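Local coordinates for uncharacterized protein (Bacteroides ovatus, PDB 4IRT), which is of unknown function but is a putative neuraminidase with a BNR repeat-like domain of the beta-propeller clan, at residues 294-299 / 352-357; 327-332 / 378-383. All blocks are in the same frame, centred on the assembly; numbering follows the deposited sequence.

Contact 1 of 2, residues 294-299 / 352-357; sequences QITDRQ and WTITDL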
loop_
_atom_site.group_PDB
_atom_site.type_symbol
_atom_site.label_atom_id
_atom_site.label_comp_id
_atom_site.label_asym_id
_atom_site.label_seq_id
_atom_site.Cartn_x
_atom_site.Cartn_y
_atom_site.Cartn_z
ATOM N N GLN A 294 -10.839 -15.838 8.552
ATOM C CA GLN A 294 -10.506 -16.334 7.220
ATOM C C GLN A 294 -11.614 -15.888 6.238
ATOM O O GLN A 294 -12.805 -16.016 6.519
ATOM C CB GLN A 294 -10.415 -17.839 7.242
ATOM C CG GLN A 294 -10.039 -18.481 5.908
ATOM C CD GLN A 294 -9.932 -19.997 6.017
ATOM O OE1 GLN A 294 -9.631 -20.532 7.085
ATOM N NE2 GLN A 294 -10.136 -20.684 4.897
ATOM N N ILE A 295 -11.198 -15.391 5.090
ATOM C CA ILE A 295 -12.088 -14.715 4.169
ATOM C C ILE A 295 -12.684 -15.668 3.150
ATOM O O ILE A 295 -13.886 -15.603 2.903
ATOM C CB ILE A 295 -11.367 -13.580 3.400
ATOM C CG1 ILE A 295 -10.633 -12.639 4.342
ATOM C CG2 ILE A 295 -12.354 -12.811 2.523
ATOM C CD1 ILE A 295 -11.483 -11.971 5.396
ATOM N N THR A 296 -11.882 -16.522 2.531
ATOM C CA THR A 296 -12.449 -17.466 1.531
ATOM C C THR A 296 -12.058 -18.896 1.882
ATOM O O THR A 296 -11.375 -19.113 2.864
ATOM C CB THR A 296 -12.129 -17.091 0.055
ATOM O OG1 THR A 296 -10.755 -17.284 -0.217
ATOM C CG2 THR A 296 -12.495 -15.635 -0.271
ATOM N N ASP A 297 -12.564 -19.865 1.137
ATOM C CA ASP A 297 -12.227 -21.259 1.358
ATOM C C ASP A 297 -11.568 -21.770 0.087
ATOM O O ASP A 297 -12.155 -22.528 -0.684
ATOM C CB ASP A 297 -13.469 -22.101 1.722
ATOM C CG ASP A 297 -13.110 -23.556 2.077
ATOM O OD1 ASP A 297 -11.975 -23.829 2.558
ATOM O OD2 ASP A 297 -13.967 -24.450 1.876
ATOM N N ARG A 298 -10.356 -21.299 -0.153
ATOM C CA ARG A 298 -9.591 -21.706 -1.330
ATOM C C ARG A 298 -9.257 -23.196 -1.262
ATOM O O ARG A 298 -9.033 -23.728 -0.192
ATOM C CB ARG A 298 -8.283 -20.908 -1.413
ATOM C CG ARG A 298 -8.421 -19.400 -1.397
ATOM C CD ARG A 298 -7.085 -18.697 -1.599
ATOM N NE ARG A 298 -6.652 -18.883 -2.985
ATOM C CZ ARG A 298 -5.724 -19.741 -3.417
ATOM N NH1 ARG A 298 -4.989 -20.474 -2.586
ATOM N NH2 ARG A 298 -5.497 -19.833 -4.724
ATOM N N GLN A 299 -9.169 -23.824 -2.432
ATOM C CA GLN A 299 -8.866 -25.242 -2.610
ATOM C C GLN A 299 -7.480 -25.532 -3.194
ATOM O O GLN A 299 -6.994 -26.661 -3.099
ATOM C CB GLN A 299 -9.872 -25.822 -3.628
ATOM C CG GLN A 299 -11.319 -25.739 -3.185
ATOM C CD GLN A 299 -11.488 -26.420 -1.846
ATOM O OE1 GLN A 299 -11.362 -27.640 -1.756
ATOM N NE2 GLN A 299 -11.709 -25.633 -0.787
ATOM N N TRP A 352 -18.602 -14.144 4.459
ATOM C CA TRP A 352 -18.007 -13.250 3.475
ATOM C C TRP A 352 -18.575 -13.615 2.114
ATOM O O TRP A 352 -18.401 -14.750 1.680
ATOM C CB TRP A 352 -16.492 -13.448 3.503
ATOM C CG TRP A 352 -15.884 -12.983 4.790
ATOM C CD1 TRP A 352 -15.757 -13.701 5.935
ATOM C CD2 TRP A 352 -15.321 -11.686 5.061
ATOM N NE1 TRP A 352 -15.185 -12.923 6.915
ATOM C CE2 TRP A 352 -14.879 -11.695 6.394
ATOM C CE3 TRP A 352 -15.161 -10.522 4.304
ATOM C CZ2 TRP A 352 -14.298 -10.581 7.001
ATOM C CZ3 TRP A 352 -14.575 -9.428 4.889
ATOM C CH2 TRP A 352 -14.142 -9.459 6.233
ATOM N N THR A 353 -19.279 -12.689 1.457
ATOM C CA THR A 353 -19.828 -12.930 0.127
ATOM C C THR A 353 -18.835 -12.438 -0.936
ATOM O O THR A 353 -18.279 -11.335 -0.814
ATOM C CB THR A 353 -21.190 -12.255 -0.045
ATOM O OG1 THR A 353 -21.031 -10.841 -0.010
ATOM C CG2 THR A 353 -22.152 -12.692 1.054
ATOM N N ILE A 354 -18.598 -13.267 -1.947
ATOM C CA ILE A 354 -17.580 -12.982 -2.950
ATOM C C ILE A 354 -18.250 -12.627 -4.239
ATOM O O ILE A 354 -19.172 -13.304 -4.665
ATOM C CB ILE A 354 -16.683 -14.194 -3.252
ATOM C CG1 ILE A 354 -16.302 -14.916 -1.977
ATOM C CG2 ILE A 354 -15.450 -13.764 -4.043
ATOM C CD1 ILE A 354 -15.564 -14.039 -1.016
ATOM N N THR A 355 -17.739 -11.579 -4.870
ATOM C CA THR A 355 -18.173 -11.199 -6.199
ATOM C C THR A 355 -16.932 -10.837 -7.029
ATOM O O THR A 355 -15.859 -10.569 -6.482
ATOM C CB THR A 355 -19.128 -10.001 -6.175
ATOM O OG1 THR A 355 -18.526 -8.890 -5.492
ATOM C CG2 THR A 355 -20.478 -10.348 -5.511
ATOM N N ASP A 356 -17.096 -10.846 -8.345
ATOM C CA ASP A 356 -16.045 -10.396 -9.236
ATOM C C ASP A 356 -16.409 -9.013 -9.729
ATOM O O ASP A 356 -17.547 -8.787 -10.143
ATOM C CB ASP A 356 -15.904 -11.373 -10.417
ATOM C CG ASP A 356 -15.416 -12.748 -9.983
ATOM O OD1 ASP A 356 -14.559 -12.846 -9.064
ATOM O OD2 ASP A 356 -15.916 -13.764 -10.534
ATOM N N LEU A 357 -15.449 -8.107 -9.700
ATOM C CA LEU A 357 -15.664 -6.728 -10.129
ATOM C C LEU A 357 -15.311 -6.521 -11.612
ATOM O O LEU A 357 -15.763 -5.549 -12.200
ATOM C CB LEU A 357 -14.881 -5.753 -9.258
ATOM C CG LEU A 357 -15.058 -5.876 -7.753
ATOM C CD1 LEU A 357 -14.315 -4.786 -7.019
ATOM C CD2 LEU A 357 -16.520 -5.849 -7.370
HETATM O O HOH W 1 -16.041 -16.635 1.462
#
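The indole of Trp352 carries the methyl CD1 of Ile295 over one face, 3.5 Å from the centroid of the six-membered ring and 14° off its normal, a textbook CH-pi contact. The other branch of Ile295, CG2, lies 4.0 Å from CE3 of Trp352, near the ring fusion, so both branches of the isoleucine meet the aromatic surface. The carbonyl oxygen of Gln294 approaches the five-membered ring obliquely and makes no hydrogen bond there. CG1 of Ile295 stands anti to the carbonyl carbon (chi1 -51°), and its CD1 end reaches the ring although the CB itself does not face it. Beyond the indole, CG2 of Thr296 meets CD1 of Ile354 at 3.5 Å, the two side chains crossing at about a right angle. No direct hydrogen bond joins the segments. Instead one water donates to both backbones, at 2.8 Å from O of Ile295 and 3.0 Å from O of Trp352, bridging two carbonyls that could not bond each other. Within the loop, NE2 of Gln294 donates at 2.9 Å to O of Thr296 in the carbonyl plane. Were Trp352 an alanine, CD1 of Ile295 would probably lose the ring face it rests on, leaving a gap between the two segments. Ile295 also packs on Tyr280 of strand 278-285 and Ala342 of strand 340-344. The contact thus joins the chain leaving the outermost strand 290-294 of one four-stranded antiparallel sheet to the outermost strand 353-356 of the next, the blade-to-blade packing expected of a beta-propeller.

Contact 2 of 2, residues 327-332 / 378-383; sequences FYIFRD and RKLHLF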
loop_
_atom_site.group_PDB
_atom_site.type_symbol
_atom_site.label_atom_id
_atom_site.label_comp_id
_atom_site.label_asym_id
_atom_site.label_seq_id
_atom_site.Cartn_x
_atom_site.Cartn_y
_atom_site.Cartn_z
ATOM N N PHE A 327 -15.035 -4.286 3.038
ATOM C CA PHE A 327 -14.889 -4.600 1.632
ATOM C C PHE A 327 -13.425 -4.967 1.393
ATOM O O PHE A 327 -12.532 -4.134 1.584
ATOM C CB PHE A 327 -15.277 -3.379 0.808
ATOM C CG PHE A 327 -16.655 -2.899 1.104
ATOM C CD1 PHE A 327 -16.893 -2.041 2.166
ATOM C CD2 PHE A 327 -17.735 -3.340 0.350
ATOM C CE1 PHE A 327 -18.174 -1.596 2.463
ATOM C CE2 PHE A 327 -19.023 -2.906 0.657
ATOM C CZ PHE A 327 -19.236 -2.047 1.723
ATOM N N TYR A 328 -13.218 -6.190 0.919
ATOM C CA TYR A 328 -11.903 -6.832 0.849
ATOM C C TYR A 328 -11.603 -7.179 -0.606
ATOM O O TYR A 328 -12.265 -8.023 -1.219
ATOM C CB TYR A 328 -11.962 -8.078 1.716
ATOM C CG TYR A 328 -10.653 -8.757 2.073
ATOM C CD1 TYR A 328 -9.962 -9.514 1.135
ATOM C CD2 TYR A 328 -10.149 -8.703 3.384
ATOM C CE1 TYR A 328 -8.800 -10.153 1.457
ATOM C CE2 TYR A 328 -8.975 -9.343 3.715
ATOM C CZ TYR A 328 -8.305 -10.054 2.744
ATOM O OH TYR A 328 -7.157 -10.728 3.097
ATOM N N ILE A 329 -10.603 -6.497 -1.171
ATOM C CA ILE A 329 -10.295 -6.565 -2.587
ATOM C C ILE A 329 -9.083 -7.480 -2.836
ATOM O O ILE A 329 -8.052 -7.377 -2.136
ATOM C CB ILE A 329 -10.030 -5.171 -3.168
ATOM C CG1 ILE A 329 -11.155 -4.194 -2.810
ATOM C CG2 ILE A 329 -9.876 -5.256 -4.676
ATOM C CD1 ILE A 329 -12.517 -4.586 -3.362
ATOM N N PHE A 330 -9.248 -8.423 -3.760
ATOM C CA PHE A 330 -8.239 -9.402 -4.055
ATOM C C PHE A 330 -8.269 -9.863 -5.522
ATOM O O PHE A 330 -9.009 -9.328 -6.331
ATOM C CB PHE A 330 -8.362 -10.578 -3.097
ATOM C CG PHE A 330 -9.563 -11.447 -3.309
ATOM C CD1 PHE A 330 -10.810 -11.083 -2.808
ATOM C CD2 PHE A 330 -9.438 -12.692 -3.936
ATOM C CE1 PHE A 330 -11.897 -11.934 -2.927
ATOM C CE2 PHE A 330 -10.533 -13.519 -4.085
ATOM C CZ PHE A 330 -11.773 -13.132 -3.598
ATOM N N ARG A 331 -7.397 -10.806 -5.840
ATOM C CA ARG A 331 -7.348 -11.402 -7.182
ATOM C C ARG A 331 -6.833 -12.808 -6.995
ATOM O O ARG A 331 -5.814 -13.016 -6.327
ATOM C CB ARG A 331 -6.453 -10.545 -8.073
ATOM C CG ARG A 331 -6.081 -11.114 -9.449
ATOM C CD ARG A 331 -4.883 -12.041 -9.406
ATOM N NE ARG A 331 -3.680 -11.312 -9.054
ATOM C CZ ARG A 331 -2.522 -11.854 -8.693
ATOM N NH1 ARG A 331 -2.357 -13.175 -8.578
ATOM N NH2 ARG A 331 -1.505 -11.051 -8.464
ATOM N N ASP A 332 -7.486 -13.774 -7.634
ATOM C CA ASP A 332 -7.196 -15.193 -7.385
ATOM C C ASP A 332 -7.276 -15.984 -8.687
ATOM O O ASP A 332 -8.279 -15.919 -9.399
ATOM C CB ASP A 332 -8.203 -15.710 -6.339
ATOM C CG ASP A 332 -7.834 -17.081 -5.723
ATOM O OD1 ASP A 332 -7.159 -17.929 -6.357
ATOM O OD2 ASP A 332 -8.316 -17.313 -4.580
ATOM N N ARG A 378 -16.617 8.104 1.142
ATOM C CA ARG A 378 -17.043 6.710 1.171
ATOM C C ARG A 378 -17.338 6.123 -0.201
ATOM O O ARG A 378 -18.307 5.396 -0.380
ATOM C CB ARG A 378 -18.245 6.521 2.128
ATOM C CG ARG A 378 -17.880 6.836 3.563
ATOM C CD ARG A 378 -17.090 5.690 4.157
ATOM N NE ARG A 378 -16.884 5.911 5.581
ATOM C CZ ARG A 378 -15.823 6.480 6.118
ATOM N NH1 ARG A 378 -14.796 6.866 5.372
ATOM N NH2 ARG A 378 -15.786 6.644 7.431
ATOM N N LYS A 379 -16.467 6.424 -1.151
ATOM C CA LYS A 379 -16.465 5.783 -2.475
ATOM C C LYS A 379 -15.173 5.009 -2.613
ATOM O O LYS A 379 -14.123 5.468 -2.126
ATOM C CB LYS A 379 -16.545 6.825 -3.571
ATOM C CG LYS A 379 -17.905 7.498 -3.650
ATOM C CD LYS A 379 -17.868 8.654 -4.631
ATOM C CE LYS A 379 -19.264 9.164 -4.925
ATOM N NZ LYS A 379 -19.261 10.104 -6.076
ATOM N N LEU A 380 -15.267 3.822 -3.222
ATOM C CA LEU A 380 -14.106 2.951 -3.449
ATOM C C LEU A 380 -13.770 2.927 -4.924
ATOM O O LEU A 380 -14.527 2.346 -5.745
ATOM C CB LEU A 380 -14.381 1.516 -2.973
ATOM C CG LEU A 380 -13.273 0.471 -3.100
ATOM C CD1 LEU A 380 -12.046 0.950 -2.327
ATOM C CD2 LEU A 380 -13.758 -0.880 -2.588
ATOM N N HIS A 381 -12.661 3.556 -5.249
ATOM C CA HIS A 381 -12.136 3.594 -6.607
ATOM C C HIS A 381 -10.828 2.850 -6.594
ATOM O O HIS A 381 -9.968 3.099 -5.729
ATOM C CB HIS A 381 -11.929 5.028 -7.070
ATOM C CG HIS A 381 -13.203 5.760 -7.380
ATOM N ND1 HIS A 381 -13.209 6.955 -8.064
ATOM C CD2 HIS A 381 -14.506 5.486 -7.095
ATOM C CE1 HIS A 381 -14.454 7.390 -8.190
ATOM N NE2 HIS A 381 -15.263 6.521 -7.605
ATOM N N LEU A 382 -10.714 1.917 -7.527
ATOM C CA LEU A 382 -9.538 1.077 -7.686
ATOM C C LEU A 382 -8.788 1.394 -8.974
ATOM O O LEU A 382 -9.392 1.601 -10.048
ATOM C CB LEU A 382 -9.963 -0.397 -7.703
ATOM C CG LEU A 382 -10.696 -0.960 -6.493
ATOM C CD1 LEU A 382 -11.258 -2.349 -6.758
ATOM C CD2 LEU A 382 -9.727 -1.016 -5.326
ATOM N N PHE A 383 -7.459 1.348 -8.870
ATOM C CA PHE A 383 -6.541 1.343 -10.007
ATOM C C PHE A 383 -6.533 -0.068 -10.592
ATOM O O PHE A 383 -6.068 -1.017 -9.952
ATOM C CB PHE A 383 -5.122 1.741 -9.547
ATOM C CG PHE A 383 -4.111 1.935 -10.684
ATOM C CD1 PHE A 383 -3.631 0.845 -11.422
ATOM C CD2 PHE A 383 -3.634 3.198 -11.015
ATOM C CE1 PHE A 383 -2.704 1.015 -12.472
ATOM C CE2 PHE A 383 -2.707 3.368 -12.037
ATOM C CZ PHE A 383 -2.240 2.283 -12.790
#
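Ile329 presents two branches at once, each ending in a methyl: CG1 stands anti to the carbonyl carbon (chi1 -51°) while CG2 stands anti to the backbone N, and the two meet different leucines. CD1, at the end of the first branch, comes tip to tip with CD2 of Leu380 at 4.0 Å. CG2 meets CD1 of Leu382 in the same manner at 3.8 Å. Leu380, its CG anti to the backbone N (chi1 -179°), also brings CD2 within 4.5 Å of CB of Phe327, a looser touch at the margin. The backbones stay well apart, with 9.2 Å between CA of Ile329 and CA of Leu382, and no hydrogen bond crosses. Such side-chain packing between separate sheets is how neighbouring blades of a beta-propeller meet: here strand 325-330, a middle strand of one four-stranded antiparallel sheet, faces strand 381-385 at the margin of the three-stranded sheet that also holds strands 401-407 and 5-12. All four touching residues are buried. Phe327 and Ile329 point toward Leu380 and Leu382, while Tyr328 between the first two points away and hydrogen-bonds through OH to O of Arg281. Met341 of strand 340-344 adds to the apolar layer beside Phe327 and Ile329.

How the contacts relate
Contacts 1 and 2 have centres about 13 Å apart and share the sheet of strands 318-322, 325-330, 340-344 and 353-356. Contact 1 joins it to the preceding sheet and contact 2 to the following one. Their segments alternate along the chain, in the order 294-299, 327-332, 352-357, 378-383, as successive sheets follow one another. They also touch directly: NE of Arg298 forms a salt bridge with OD2 of Asp332 at 2.8 Å, and Leu357 packs on Leu382. Contact 1 lies nearer the surface and contact 2 deeper, so this one blade is tied to both of its neighbours in the propeller-like fold.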